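Local coordinates for protein serine hydrolase CCSP0084 (Cycloclasticus sp. P1, PDB 4I3F) that is a serine hydrolase of the alpha/beta hydrolase fold that probably cleaves esters and the carbon-carbon bond of meta-cleavage products in polyaromatic hydrocarbon breakdown, at residues Y178-F183 with G278-I283; Q23-Q28 with L36-T41; D234-I239 with I263-N268; A153-T158 with L256-Y261. One frame throughout, in Å; residues are numbered along the deposited sequence.

Overall arrangement
Contact 1 is the most buried of the four and joins helix 173-182 to the histidine loop before helix 281-284. Its chemistry is aromatic. Contact 2 is an antiparallel hairpin at the sheet edge formed by strand 23-29, held mainly by backbone hydrogen bonds. Its centre lies about 33 Å from that of contact 4, on the opposite side of the chain's centre. Contacts 3 and 4 are partly buried and share helix 257-265. They touch where Leu236 meets Tyr261. Contact 3 combines aliphatic packing with one hydrogen bond from a side-chain amide. Contact 4 has no direct hydrogen bond and relies on a proline against a tyrosine ring.

Contact 1: residues Y178-F183 with G278-I283; sequences YLITKF and GHWVQI
One face of the Phe183 ring lies on the Trp280 indole, and the His279 ring sits at its edge. The stack with the five-membered ring of Trp280 is offset, with centroids 4.2 Å apart and planes only 3° from parallel. Phe183 CB takes the place over the six-membered ring in a CH-pi contact, 3.5 Å from its centroid. Phe183 CG stands beside the backbone N (chi1 -83°), which lays the ring along the indole while CB stays over the benzo part. His279 meets the phenyl rim to rim, with CD2 3.8 Å from Phe183 CE1. Another ring, Phe253, also stacks on Phe183. At the far end of the indole, Ile180 CG2 approaches Trp280 CZ3.

The backbones are tied as well. Trp280 N donates to Phe183 O at 3.1 Å, nearly straight at 169° and in the carbonyl plane. Water 1 bridges Lys182 O and His279 N, giving the neighbouring amide a partner.

His279 ND1 is hydrogen-bonded to Asp251, and its side chain touches Ser125 of a probable nucleophile elbow. This is consistent with the His-Asp part of an alpha/beta-hydrolase catalytic triad. The Phe183-Trp280 stack and the Trp280 N bond thus fix the backbone next to a histidine that is probably catalytic, while ND1 is held by Asp251.

Contact 2: residues Q23-Q28 with L36-T41; sequences QTSNIQ and LNEAGT
Strands 23-28 and 36-39 pair antiparallel as the two arms of a beta hairpin, with their axes 4.8 Å apart at closest approach. Four N-H to O bonds close the ladder, two in each of the hydrogen-bonded pairs Gln23-Glu38 and Ser25-Leu36, and the shortest is Leu36 N to Ser25 O at 2.8 Å.

Between them, Thr24 and Asn37 form a non-hydrogen-bonded pair, and their side chains lie next to each other on one face and point the same way. Thr24 CG2 meets Asn37 OD1 at 3.5 Å, while Asn37 ND2 bonds to Ala78 O on the next strand. The other face carries Gln23, Ser25, Leu36 and Glu38. Here the extended Gln23 chain runs toward Thr41, and Gln23 NE2 comes within 3.0 Å of Thr41 OG1. Ile27 CG2 packs on Leu36 CB, and both side chains also touch Leu110 of helix 96-113.

The Glu38 carboxylate has several partners: OE2 is hydrogen-bonded to His75 and OE1 forms a salt bridge with Lys114. Water 2 links this group to the outer strand: it donates to Glu38 OE1 at 2.9 Å and lies 2.6 Å from Ser25 OG.

Contact 3: residues D234-I239 with I263-N268; sequences DELNNI and IDRIPN
Leu236 crosses both Arg265 and Ile266 at a slant, and its two methyl branches divide the work. CD1 lies against the aliphatic part of Arg265, 3.9 Å from CD. CD2 meets Ile266 CD1, also at 3.9 Å. The Arg265 chain runs extended from CG to NE, which carries its charge past the leucine. There NE forms a salt bridge with Asp233 and NH1 bonds to Tyr261 O. Ile239 packs its CG2 against the CG2 of Ile266, and both residues also touch Leu132 of helix 126-137.

Asn237 starts away from the partner segment, but its amide turns back to it. ND2 donates to Arg265 O at 2.8 Å, with an N-H...O angle of 152°. The acceptor lies in the amide plane, and the donor sits on a lone pair of the carbonyl. Asn237 CA adds a CH...O contact to the same oxygen. Pro267 CD is wedged beside two carbonyls, 3.3 Å from both Asn237 O and Ile239 O. Water 3 accepts from Asn268 N and donates to Ile239 O.

The arrangement joins the ends of helices 233-237 and 257-265 just before strands 243-248 and 269-274. These are neighbouring parallel strands in the alpha/beta hydrolase sheet.

Contact 4: residues A153-T158 with L256-Y261; sequences APFAPT and LNNAYY
Segment 153-158 is an irregular, mostly extended loop that passes the first turns of helix 257-265, with Ala153 CA 5.3 Å from Asn258 CA. No direct hydrogen bond joins the two. Pro154 lies over one face of the Tyr261 ring, crossing it at about a right angle. Its CD makes a CH-pi contact 3.5 Å from the ring centroid, 22° off the normal. Tyr261 CG is anti to the backbone N (chi1 -176°), which sets the ring beside the loop. Ala153 CB also touches this ring, 3.5 Å from CD2.

Phe155 CD2 lies 3.6 Å from Asn258 ND2, with ring and amide nearly perpendicular, though the exact placement of the amide is doubtful. Asn258 ND2 bonds to Pro255 O. Water 4 donates to Pro154 O at 2.6 Å.

The loop leads from strand 142-148 to helix 159-165, whose start is capped by Thr158. Phe155 also touches Ile226 of helix 222-229. Ala259 points away from the loop and packs on strands 243-248 and 269-274.

Contact 1: residues Y178-F183 with G278-I283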
loop_
_atom_site.group_PDB
_atom_site.type_symbol
_atom_site.label_atom_id
_atom_site.label_comp_id
_atom_site.label_asym_id
_atom_site.label_seq_id
_atom_site.Cartn_x
_atom_site.Cartn_y
_atom_site.Cartn_z
ATOM N N TYR A 178 -6.967 -9.207 16.460
ATOM C CA TYR A 178 -8.256 -8.934 15.817
ATOM C C TYR A 178 -8.080 -8.285 14.446
ATOM O O TYR A 178 -8.721 -8.695 13.471
ATOM C CB TYR A 178 -9.119 -8.038 16.709
ATOM C CG TYR A 178 -10.415 -7.609 16.055
ATOM C CD1 TYR A 178 -11.528 -8.437 16.078
ATOM C CD2 TYR A 178 -10.525 -6.376 15.414
ATOM C CE1 TYR A 178 -12.718 -8.060 15.483
ATOM C CE2 TYR A 178 -11.720 -5.991 14.805
ATOM C CZ TYR A 178 -12.807 -6.835 14.855
ATOM O OH TYR A 178 -13.999 -6.474 14.267
ATOM N N LEU A 179 -7.217 -7.276 14.369
ATOM C CA LEU A 179 -6.960 -6.595 13.105
ATOM C C LEU A 179 -6.382 -7.538 12.068
ATOM O O LEU A 179 -6.878 -7.617 10.943
ATOM C CB LEU A 179 -6.007 -5.416 13.304
ATOM C CG LEU A 179 -6.573 -4.148 13.926
ATOM C CD1 LEU A 179 -5.451 -3.153 14.181
ATOM C CD2 LEU A 179 -7.644 -3.542 13.017
ATOM N N ILE A 180 -5.322 -8.244 12.449
ATOM C CA ILE A 180 -4.662 -9.170 11.540
ATOM C C ILE A 180 -5.664 -10.190 11.002
ATOM O O ILE A 180 -5.687 -10.475 9.807
ATOM C CB ILE A 180 -3.499 -9.877 12.243
ATOM C CG1 ILE A 180 -2.384 -8.885 12.550
ATOM C CG2 ILE A 180 -2.959 -10.983 11.383
ATOM C CD1 ILE A 180 -1.355 -9.409 13.546
ATOM N N THR A 181 -6.505 -10.700 11.893
ATOM C CA THR A 181 -7.546 -11.663 11.546
ATOM C C THR A 181 -8.550 -11.072 10.549
ATOM O O THR A 181 -8.979 -11.750 9.604
ATOM C CB THR A 181 -8.283 -12.140 12.813
ATOM O OG1 THR A 181 -7.351 -12.788 13.691
ATOM C CG2 THR A 181 -9.385 -13.122 12.466
ATOM N N LYS A 182 -8.912 -9.804 10.747
ATOM C CA LYS A 182 -9.937 -9.159 9.913
ATOM C C LYS A 182 -9.438 -8.751 8.528
ATOM O O LYS A 182 -10.236 -8.470 7.629
ATOM C CB LYS A 182 -10.535 -7.947 10.635
ATOM C CG LYS A 182 -11.471 -8.306 11.777
ATOM C CD LYS A 182 -12.718 -9.012 11.242
ATOM C CE LYS A 182 -13.671 -9.387 12.362
ATOM N NZ LYS A 182 -14.925 -10.021 11.842
ATOM N N PHE A 183 -8.123 -8.720 8.350
ATOM C CA PHE A 183 -7.542 -8.446 7.043
ATOM C C PHE A 183 -7.747 -9.604 6.070
ATOM O O PHE A 183 -7.524 -9.458 4.867
ATOM C CB PHE A 183 -6.043 -8.150 7.168
ATOM C CG PHE A 183 -5.735 -6.730 7.546
ATOM C CD1 PHE A 183 -6.005 -5.693 6.662
ATOM C CD2 PHE A 183 -5.164 -6.429 8.773
ATOM C CE1 PHE A 183 -5.718 -4.377 7.001
ATOM C CE2 PHE A 183 -4.877 -5.115 9.122
ATOM C CZ PHE A 183 -5.145 -4.091 8.233
ATOM N N GLY A 278 -10.475 -11.071 1.842
ATOM C CA GLY A 278 -10.303 -9.932 2.724
ATOM C C GLY A 278 -9.429 -8.860 2.117
ATOM O O GLY A 278 -8.897 -9.014 1.009
ATOM N N HIS A 279 -9.280 -7.758 2.846
ATOM C CA HIS A 279 -8.471 -6.636 2.372
ATOM C C HIS A 279 -7.105 -7.015 1.790
ATOM O O HIS A 279 -6.692 -6.463 0.765
ATOM C CB HIS A 279 -8.270 -5.591 3.470
ATOM C CG HIS A 279 -7.524 -4.388 2.987
ATOM N ND1 HIS A 279 -8.042 -3.532 2.037
ATOM C CD2 HIS A 279 -6.274 -3.943 3.258
ATOM C CE1 HIS A 279 -7.156 -2.587 1.775
ATOM N NE2 HIS A 279 -6.072 -2.817 2.498
ATOM N N TRP A 280 -6.399 -7.931 2.447
ATOM C CA TRP A 280 -5.096 -8.387 1.950
ATOM C C TRP A 280 -5.256 -9.401 0.824
ATOM O O TRP A 280 -4.985 -10.590 1.024
ATOM C CB TRP A 280 -4.288 -9.033 3.077
ATOM C CG TRP A 280 -3.682 -8.056 4.041
ATOM C CD1 TRP A 280 -3.527 -6.707 3.861
ATOM C CD2 TRP A 280 -3.151 -8.351 5.338
ATOM N NE1 TRP A 280 -2.934 -6.152 4.969
ATOM C CE2 TRP A 280 -2.693 -7.139 5.891
ATOM C CE3 TRP A 280 -3.018 -9.524 6.087
ATOM C CZ2 TRP A 280 -2.108 -7.068 7.158
ATOM C CZ3 TRP A 280 -2.436 -9.451 7.347
ATOM C CH2 TRP A 280 -1.993 -8.232 7.869
ATOM N N VAL A 281 -5.685 -8.925 -0.344
ATOM C CA VAL A 281 -5.912 -9.776 -1.516
ATOM C C VAL A 281 -4.647 -10.546 -1.871
ATOM O O VAL A 281 -4.711 -11.714 -2.260
ATOM C CB VAL A 281 -6.339 -8.936 -2.751
ATOM C CG1 VAL A 281 -6.571 -9.830 -3.950
ATOM C CG2 VAL A 281 -7.606 -8.128 -2.455
ATOM N N GLN A 282 -3.497 -9.891 -1.713
ATOM C CA GLN A 282 -2.216 -10.467 -2.109
ATOM C C GLN A 282 -1.746 -11.600 -1.199
ATOM O O GLN A 282 -0.869 -12.381 -1.581
ATOM C CB GLN A 282 -1.143 -9.369 -2.213
ATOM C CG GLN A 282 -0.359 -9.072 -0.931
ATOM C CD GLN A 282 -1.128 -8.268 0.120
ATOM O OE1 GLN A 282 -2.350 -8.116 0.056
ATOM N NE2 GLN A 282 -0.395 -7.754 1.103
ATOM N N ILE A 283 -2.320 -11.687 0.003
ATOM C CA ILE A 283 -2.024 -12.781 0.918
ATOM C C ILE A 283 -3.100 -13.858 0.820
ATOM O O ILE A 283 -2.794 -15.047 0.838
ATOM C CB ILE A 283 -1.954 -12.305 2.394
ATOM C CG1 ILE A 283 -1.002 -11.122 2.555
ATOM C CG2 ILE A 283 -1.545 -13.463 3.319
ATOM C CD1 ILE A 283 0.412 -11.424 2.177
HETATM O O HOH W 1 -11.029 -7.662 5.099
#

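Contact 2: residues Q23-Q28 with L36-T41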
loop_
_atom_site.group_PDB
_atom_site.type_symbol
_atom_site.label_atom_id
_atom_site.label_comp_id
_atom_site.label_asym_id
_atom_site.label_seq_id
_atom_site.Cartn_x
_atom_site.Cartn_y
_atom_site.Cartn_z
ATOM N N GLN A 23 17.822 -8.053 -2.024
ATOM C CA GLN A 23 18.777 -7.138 -1.431
ATOM C C GLN A 23 18.031 -6.094 -0.614
ATOM O O GLN A 23 16.907 -5.722 -0.939
ATOM C CB GLN A 23 19.585 -6.442 -2.524
ATOM C CG GLN A 23 20.068 -7.374 -3.628
ATOM C CD GLN A 23 20.452 -6.628 -4.897
ATOM O OE1 GLN A 23 20.722 -5.423 -4.868
ATOM N NE2 GLN A 23 20.470 -7.341 -6.018
ATOM N N THR A 24 18.658 -5.635 0.460
ATOM C CA THR A 24 18.136 -4.508 1.208
ATOM C C THR A 24 19.194 -3.415 1.243
ATOM O O THR A 24 20.397 -3.689 1.145
ATOM C CB THR A 24 17.762 -4.896 2.643
ATOM O OG1 THR A 24 18.932 -5.361 3.328
ATOM C CG2 THR A 24 16.707 -5.994 2.639
ATOM N N SER A 25 18.742 -2.175 1.368
ATOM C CA SER A 25 19.650 -1.050 1.500
ATOM C C SER A 25 18.927 0.062 2.236
ATOM O O SER A 25 17.704 0.041 2.369
ATOM C CB SER A 25 20.107 -0.563 0.123
ATOM O OG SER A 25 19.001 -0.231 -0.707
ATOM N N ASN A 26 19.697 1.011 2.749
ATOM C CA ASN A 26 19.149 2.236 3.289
ATOM C C ASN A 26 19.601 3.348 2.370
ATOM O O ASN A 26 20.801 3.529 2.140
ATOM C CB ASN A 26 19.647 2.471 4.717
ATOM C CG ASN A 26 19.181 1.396 5.674
ATOM O OD1 ASN A 26 18.025 1.389 6.094
ATOM N ND2 ASN A 26 20.076 0.475 6.022
ATOM N N ILE A 27 18.641 4.078 1.819
ATOM C CA ILE A 27 18.951 5.048 0.787
ATOM C C ILE A 27 18.378 6.413 1.153
ATOM O O ILE A 27 17.233 6.520 1.593
ATOM C CB ILE A 27 18.458 4.543 -0.590
ATOM C CG1 ILE A 27 18.839 5.509 -1.706
ATOM C CG2 ILE A 27 16.967 4.264 -0.576
ATOM C CD1 ILE A 27 18.832 4.850 -3.069
ATOM N N GLN A 28 19.195 7.450 1.005
ATOM C CA GLN A 28 18.759 8.789 1.380
ATOM C C GLN A 28 17.668 9.287 0.441
ATOM O O GLN A 28 17.853 9.329 -0.775
ATOM C CB GLN A 28 19.944 9.747 1.365
ATOM C CG GLN A 28 19.598 11.156 1.792
ATOM C CD GLN A 28 20.825 12.035 1.861
ATOM O OE1 GLN A 28 21.877 11.610 2.337
ATOM N NE2 GLN A 28 20.705 13.264 1.372
ATOM N N LEU A 36 14.901 -0.007 1.897
ATOM C CA LEU A 36 14.455 -0.482 0.597
ATOM C C LEU A 36 14.700 -1.973 0.407
ATOM O O LEU A 36 15.799 -2.466 0.644
ATOM C CB LEU A 36 15.182 0.292 -0.502
ATOM C CG LEU A 36 14.852 -0.117 -1.935
ATOM C CD1 LEU A 36 13.419 0.254 -2.277
ATOM C CD2 LEU A 36 15.835 0.506 -2.910
ATOM N N ASN A 37 13.665 -2.692 -0.005
ATOM C CA ASN A 37 13.840 -4.058 -0.492
ATOM C C ASN A 37 13.851 -4.072 -2.024
ATOM O O ASN A 37 13.039 -3.396 -2.651
ATOM C CB ASN A 37 12.699 -4.941 -0.002
ATOM C CG ASN A 37 12.589 -4.969 1.512
ATOM O OD1 ASN A 37 13.293 -5.718 2.175
ATOM N ND2 ASN A 37 11.681 -4.168 2.059
ATOM N N GLU A 38 14.767 -4.837 -2.614
ATOM C CA GLU A 38 14.849 -4.959 -4.069
ATOM C C GLU A 38 15.000 -6.408 -4.512
ATOM O O GLU A 38 15.638 -7.213 -3.840
ATOM C CB GLU A 38 16.053 -4.185 -4.607
ATOM C CG GLU A 38 15.812 -2.724 -4.875
ATOM C CD GLU A 38 17.034 -2.062 -5.472
ATOM O OE1 GLU A 38 17.993 -1.803 -4.717
ATOM O OE2 GLU A 38 17.038 -1.818 -6.694
ATOM N N ALA A 39 14.444 -6.733 -5.670
ATOM C CA ALA A 39 14.720 -8.027 -6.290
ATOM C C ALA A 39 14.675 -7.849 -7.800
ATOM O O ALA A 39 14.121 -6.858 -8.284
ATOM C CB ALA A 39 13.715 -9.067 -5.833
ATOM N N GLY A 40 15.247 -8.800 -8.534
ATOM C CA GLY A 40 15.264 -8.734 -9.984
ATOM C C GLY A 40 16.008 -7.508 -10.478
ATOM O O GLY A 40 15.615 -6.888 -11.463
ATOM N N THR A 41 17.104 -7.167 -9.806
ATOM C CA THR A 41 17.797 -5.914 -10.086
ATOM C C THR A 41 18.449 -5.873 -11.469
ATOM O O THR A 41 18.831 -4.803 -11.947
ATOM C CB THR A 41 18.829 -5.572 -8.994
ATOM O OG1 THR A 41 19.773 -6.640 -8.869
ATOM C CG2 THR A 41 18.133 -5.362 -7.650
HETATM O O HOH W 2 18.164 -2.412 -1.929
#

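Contact 3: residues D234-I239 with I263-N268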
loop_
_atom_site.group_PDB
_atom_site.type_symbol
_atom_site.label_atom_id
_atom_site.label_comp_id
_atom_site.label_asym_id
_atom_site.label_seq_id
_atom_site.Cartn_x
_atom_site.Cartn_y
_atom_site.Cartn_z
ATOM N N ASP A 234 -12.054 15.905 -11.499
ATOM C CA ASP A 234 -11.178 16.395 -12.559
ATOM C C ASP A 234 -9.802 15.738 -12.475
ATOM O O ASP A 234 -9.267 15.292 -13.488
ATOM C CB ASP A 234 -11.055 17.924 -12.519
ATOM C CG ASP A 234 -12.290 18.624 -13.062
ATOM O OD1 ASP A 234 -13.108 17.960 -13.737
ATOM O OD2 ASP A 234 -12.439 19.845 -12.826
ATOM N N GLU A 235 -9.241 15.677 -11.266
ATOM C CA GLU A 235 -7.951 15.015 -11.049
ATOM C C GLU A 235 -7.994 13.550 -11.478
ATOM O O GLU A 235 -7.110 13.074 -12.194
ATOM C CB GLU A 235 -7.528 15.126 -9.581
ATOM C CG GLU A 235 -7.048 16.527 -9.207
ATOM C CD GLU A 235 -6.807 16.699 -7.719
ATOM O OE1 GLU A 235 -7.566 16.122 -6.919
ATOM O OE2 GLU A 235 -5.859 17.422 -7.355
ATOM N N LEU A 236 -9.020 12.834 -11.033
ATOM C CA LEU A 236 -9.168 11.427 -11.391
ATOM C C LEU A 236 -9.382 11.257 -12.891
ATOM O O LEU A 236 -8.813 10.341 -13.485
ATOM C CB LEU A 236 -10.318 10.787 -10.615
ATOM C CG LEU A 236 -10.101 10.625 -9.117
ATOM C CD1 LEU A 236 -11.413 10.256 -8.422
ATOM C CD2 LEU A 236 -9.048 9.557 -8.865
ATOM N N ASN A 237 -10.204 12.122 -13.492
ATOM C CA ASN A 237 -10.488 12.049 -14.926
ATOM C C ASN A 237 -9.216 12.226 -15.744
ATOM O O ASN A 237 -9.115 11.740 -16.875
ATOM C CB ASN A 237 -11.461 13.146 -15.375
ATOM C CG ASN A 237 -12.887 12.965 -14.855
ATOM O OD1 ASN A 237 -13.684 13.906 -14.922
ATOM N ND2 ASN A 237 -13.212 11.786 -14.334
ATOM N N ASN A 238 -8.257 12.953 -15.175
ATOM C CA ASN A 238 -7.028 13.281 -15.884
ATOM C C ASN A 238 -5.847 12.377 -15.539
ATOM O O ASN A 238 -4.732 12.603 -16.000
ATOM C CB ASN A 238 -6.692 14.761 -15.705
ATOM C CG ASN A 238 -7.564 15.653 -16.571
ATOM O OD1 ASN A 238 -7.315 15.804 -17.767
ATOM N ND2 ASN A 238 -8.609 16.225 -15.978
ATOM N N ILE A 239 -6.099 11.343 -14.747
ATOM C CA ILE A 239 -5.113 10.286 -14.588
ATOM C C ILE A 239 -5.258 9.391 -15.816
ATOM O O ILE A 239 -6.257 8.684 -15.953
ATOM C CB ILE A 239 -5.339 9.477 -13.293
ATOM C CG1 ILE A 239 -5.031 10.337 -12.065
ATOM C CG2 ILE A 239 -4.494 8.201 -13.295
ATOM C CD1 ILE A 239 -5.317 9.625 -10.735
ATOM N N ILE A 263 -13.150 3.390 -10.693
ATOM C CA ILE A 263 -13.221 3.015 -12.110
ATOM C C ILE A 263 -14.273 3.815 -12.890
ATOM O O ILE A 263 -14.189 3.920 -14.116
ATOM C CB ILE A 263 -13.307 1.471 -12.348
ATOM C CG1 ILE A 263 -14.646 0.886 -11.907
ATOM C CG2 ILE A 263 -12.153 0.745 -11.667
ATOM C CD1 ILE A 263 -15.564 0.596 -13.063
ATOM N N ASP A 264 -15.228 4.429 -12.189
ATOM C CA ASP A 264 -16.209 5.285 -12.854
ATOM C C ASP A 264 -15.572 6.601 -13.294
ATOM O O ASP A 264 -16.121 7.309 -14.140
ATOM C CB ASP A 264 -17.395 5.589 -11.929
ATOM C CG ASP A 264 -18.586 6.176 -12.671
ATOM O OD1 ASP A 264 -19.016 5.592 -13.687
ATOM O OD2 ASP A 264 -19.099 7.230 -12.239
ATOM N N ARG A 265 -14.415 6.925 -12.724
ATOM C CA ARG A 265 -13.815 8.250 -12.917
ATOM C C ARG A 265 -12.446 8.259 -13.591
ATOM O O ARG A 265 -12.058 9.265 -14.181
ATOM C CB ARG A 265 -13.724 8.978 -11.579
ATOM C CG ARG A 265 -15.054 9.496 -11.120
ATOM C CD ARG A 265 -15.050 9.814 -9.646
ATOM N NE ARG A 265 -16.342 10.358 -9.238
ATOM C CZ ARG A 265 -17.397 9.614 -8.931
ATOM N NH1 ARG A 265 -17.313 8.290 -8.976
ATOM N NH2 ARG A 265 -18.532 10.198 -8.567
ATOM N N ILE A 266 -11.716 7.156 -13.482
ATOM C CA ILE A 266 -10.390 7.042 -14.090
ATOM C C ILE A 266 -10.535 6.394 -15.471
ATOM O O ILE A 266 -10.997 5.266 -15.581
ATOM C CB ILE A 266 -9.458 6.224 -13.170
ATOM C CG1 ILE A 266 -9.335 6.927 -11.815
ATOM C CG2 ILE A 266 -8.077 6.019 -13.807
ATOM C CD1 ILE A 266 -8.546 6.139 -10.764
ATOM N N PRO A 267 -10.141 7.109 -16.535
ATOM C CA PRO A 267 -10.500 6.659 -17.886
ATOM C C PRO A 267 -9.977 5.278 -18.278
ATOM O O PRO A 267 -10.745 4.495 -18.844
ATOM C CB PRO A 267 -9.903 7.744 -18.801
ATOM C CG PRO A 267 -8.969 8.523 -17.957
ATOM C CD PRO A 267 -9.490 8.429 -16.553
ATOM N N ASN A 268 -8.710 4.979 -18.007
ATOM C CA ASN A 268 -8.128 3.730 -18.505
ATOM C C ASN A 268 -7.958 2.655 -17.445
ATOM O O ASN A 268 -7.037 1.849 -17.503
ATOM C CB ASN A 268 -6.797 4.022 -19.209
ATOM C CG ASN A 268 -6.979 4.909 -20.414
ATOM O OD1 ASN A 268 -7.778 4.601 -21.301
ATOM N ND2 ASN A 268 -6.267 6.033 -20.448
HETATM O O HOH W 3 -6.458 6.206 -16.813
#

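Contact 4: residues A153-T158 with L256-Y261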
loop_
_atom_site.group_PDB
_atom_site.type_symbol
_atom_site.label_atom_id
_atom_site.label_comp_id
_atom_site.label_asym_id
_atom_site.label_seq_id
_atom_site.Cartn_x
_atom_site.Cartn_y
_atom_site.Cartn_z
ATOM N N ALA A 153 -11.084 7.238 -2.672
ATOM C CA ALA A 153 -12.497 7.522 -2.918
ATOM C C ALA A 153 -13.145 7.947 -1.602
ATOM O O ALA A 153 -12.681 7.567 -0.531
ATOM C CB ALA A 153 -13.189 6.298 -3.482
ATOM N N PRO A 154 -14.221 8.742 -1.675
ATOM C CA PRO A 154 -14.893 9.154 -0.437
ATOM C C PRO A 154 -15.733 8.032 0.160
ATOM O O PRO A 154 -16.441 7.341 -0.579
ATOM C CB PRO A 154 -15.780 10.322 -0.893
ATOM C CG PRO A 154 -16.039 10.053 -2.350
ATOM C CD PRO A 154 -14.764 9.426 -2.860
ATOM N N PHE A 155 -15.611 7.823 1.472
ATOM C CA PHE A 155 -16.451 6.871 2.201
ATOM C C PHE A 155 -16.476 7.182 3.694
ATOM O O PHE A 155 -15.551 7.808 4.233
ATOM C CB PHE A 155 -16.032 5.407 1.956
ATOM C CG PHE A 155 -14.641 5.063 2.434
ATOM C CD1 PHE A 155 -14.440 4.519 3.697
ATOM C CD2 PHE A 155 -13.542 5.251 1.604
ATOM C CE1 PHE A 155 -13.167 4.182 4.141
ATOM C CE2 PHE A 155 -12.262 4.909 2.033
ATOM C CZ PHE A 155 -12.078 4.374 3.309
ATOM N N ALA A 156 -17.545 6.762 4.364
ATOM C CA ALA A 156 -17.613 6.915 5.812
ATOM C C ALA A 156 -16.706 5.885 6.466
ATOM O O ALA A 156 -16.507 4.795 5.918
ATOM C CB ALA A 156 -19.055 6.776 6.313
ATOM N N PRO A 157 -16.137 6.224 7.633
ATOM C CA PRO A 157 -15.228 5.277 8.289
ATOM C C PRO A 157 -15.874 3.915 8.509
ATOM O O PRO A 157 -17.043 3.842 8.898
ATOM C CB PRO A 157 -14.942 5.944 9.633
ATOM C CG PRO A 157 -15.089 7.417 9.356
ATOM C CD PRO A 157 -16.182 7.529 8.322
ATOM N N THR A 158 -15.116 2.859 8.235
ATOM C CA THR A 158 -15.549 1.494 8.481
ATOM C C THR A 158 -15.069 1.080 9.865
ATOM O O THR A 158 -14.193 1.732 10.445
ATOM C CB THR A 158 -14.917 0.547 7.464
ATOM O OG1 THR A 158 -13.500 0.754 7.464
ATOM C CG2 THR A 158 -15.457 0.827 6.056
ATOM N N LEU A 256 -16.024 -1.886 -0.906
ATOM C CA LEU A 256 -15.939 -2.256 -2.314
ATOM C C LEU A 256 -16.418 -1.117 -3.200
ATOM O O LEU A 256 -15.931 -0.957 -4.323
ATOM C CB LEU A 256 -16.804 -3.497 -2.565
ATOM C CG LEU A 256 -16.964 -3.997 -4.002
ATOM C CD1 LEU A 256 -15.618 -4.391 -4.565
ATOM C CD2 LEU A 256 -17.919 -5.184 -4.021
ATOM N N ASN A 257 -17.368 -0.322 -2.705
ATOM C CA ASN A 257 -17.867 0.820 -3.485
ATOM C C ASN A 257 -16.765 1.795 -3.904
ATOM O O ASN A 257 -16.911 2.514 -4.893
ATOM C CB ASN A 257 -18.965 1.578 -2.735
ATOM C CG ASN A 257 -20.287 0.843 -2.726
ATOM O OD1 ASN A 257 -20.528 -0.044 -3.543
ATOM N ND2 ASN A 257 -21.161 1.221 -1.802
ATOM N N ASN A 258 -15.649 1.822 -3.192
ATOM C CA ASN A 258 -14.526 2.692 -3.591
ATOM C C ASN A 258 -13.942 2.301 -4.889
ATOM O O ASN A 258 -13.550 3.100 -5.644
ATOM C CB ASN A 258 -13.362 2.581 -2.689
ATOM C CG ASN A 258 -13.645 3.159 -1.481
ATOM O OD1 ASN A 258 -13.633 4.282 -1.462
ATOM N ND2 ASN A 258 -14.253 2.394 -0.540
ATOM N N ALA A 259 -13.862 1.008 -5.087
ATOM C CA ALA A 259 -13.289 0.545 -6.340
ATOM C C ALA A 259 -14.203 0.950 -7.480
ATOM O O ALA A 259 -13.741 1.409 -8.534
ATOM C CB ALA A 259 -13.072 -0.968 -6.317
ATOM N N TYR A 260 -15.506 0.781 -7.276
ATOM C CA TYR A 260 -16.483 1.176 -8.284
ATOM C C TYR A 260 -16.431 2.677 -8.569
ATOM O O TYR A 260 -16.598 3.111 -9.717
ATOM C CB TYR A 260 -17.885 0.817 -7.815
ATOM C CG TYR A 260 -18.160 -0.665 -7.645
ATOM C CD1 TYR A 260 -19.295 -1.093 -6.968
ATOM C CD2 TYR A 260 -17.312 -1.632 -8.170
ATOM C CE1 TYR A 260 -19.572 -2.440 -6.808
ATOM C CE2 TYR A 260 -17.590 -2.988 -8.002
ATOM C CZ TYR A 260 -18.713 -3.377 -7.332
ATOM O OH TYR A 260 -19.002 -4.723 -7.187
ATOM N N TYR A 261 -16.233 3.469 -7.518
ATOM C CA TYR A 261 -16.123 4.923 -7.625
ATOM C C TYR A 261 -14.927 5.289 -8.491
ATOM O O TYR A 261 -15.034 6.141 -9.391
ATOM C CB TYR A 261 -15.915 5.501 -6.224
ATOM C CG TYR A 261 -15.881 7.011 -6.131
ATOM C CD1 TYR A 261 -17.025 7.731 -5.829
ATOM C CD2 TYR A 261 -14.696 7.712 -6.324
ATOM C CE1 TYR A 261 -16.993 9.116 -5.730
ATOM C CE2 TYR A 261 -14.660 9.092 -6.236
ATOM C CZ TYR A 261 -15.803 9.788 -5.936
ATOM O OH TYR A 261 -15.758 11.165 -5.837
HETATM O O HOH W 4 -16.741 5.578 -2.407
#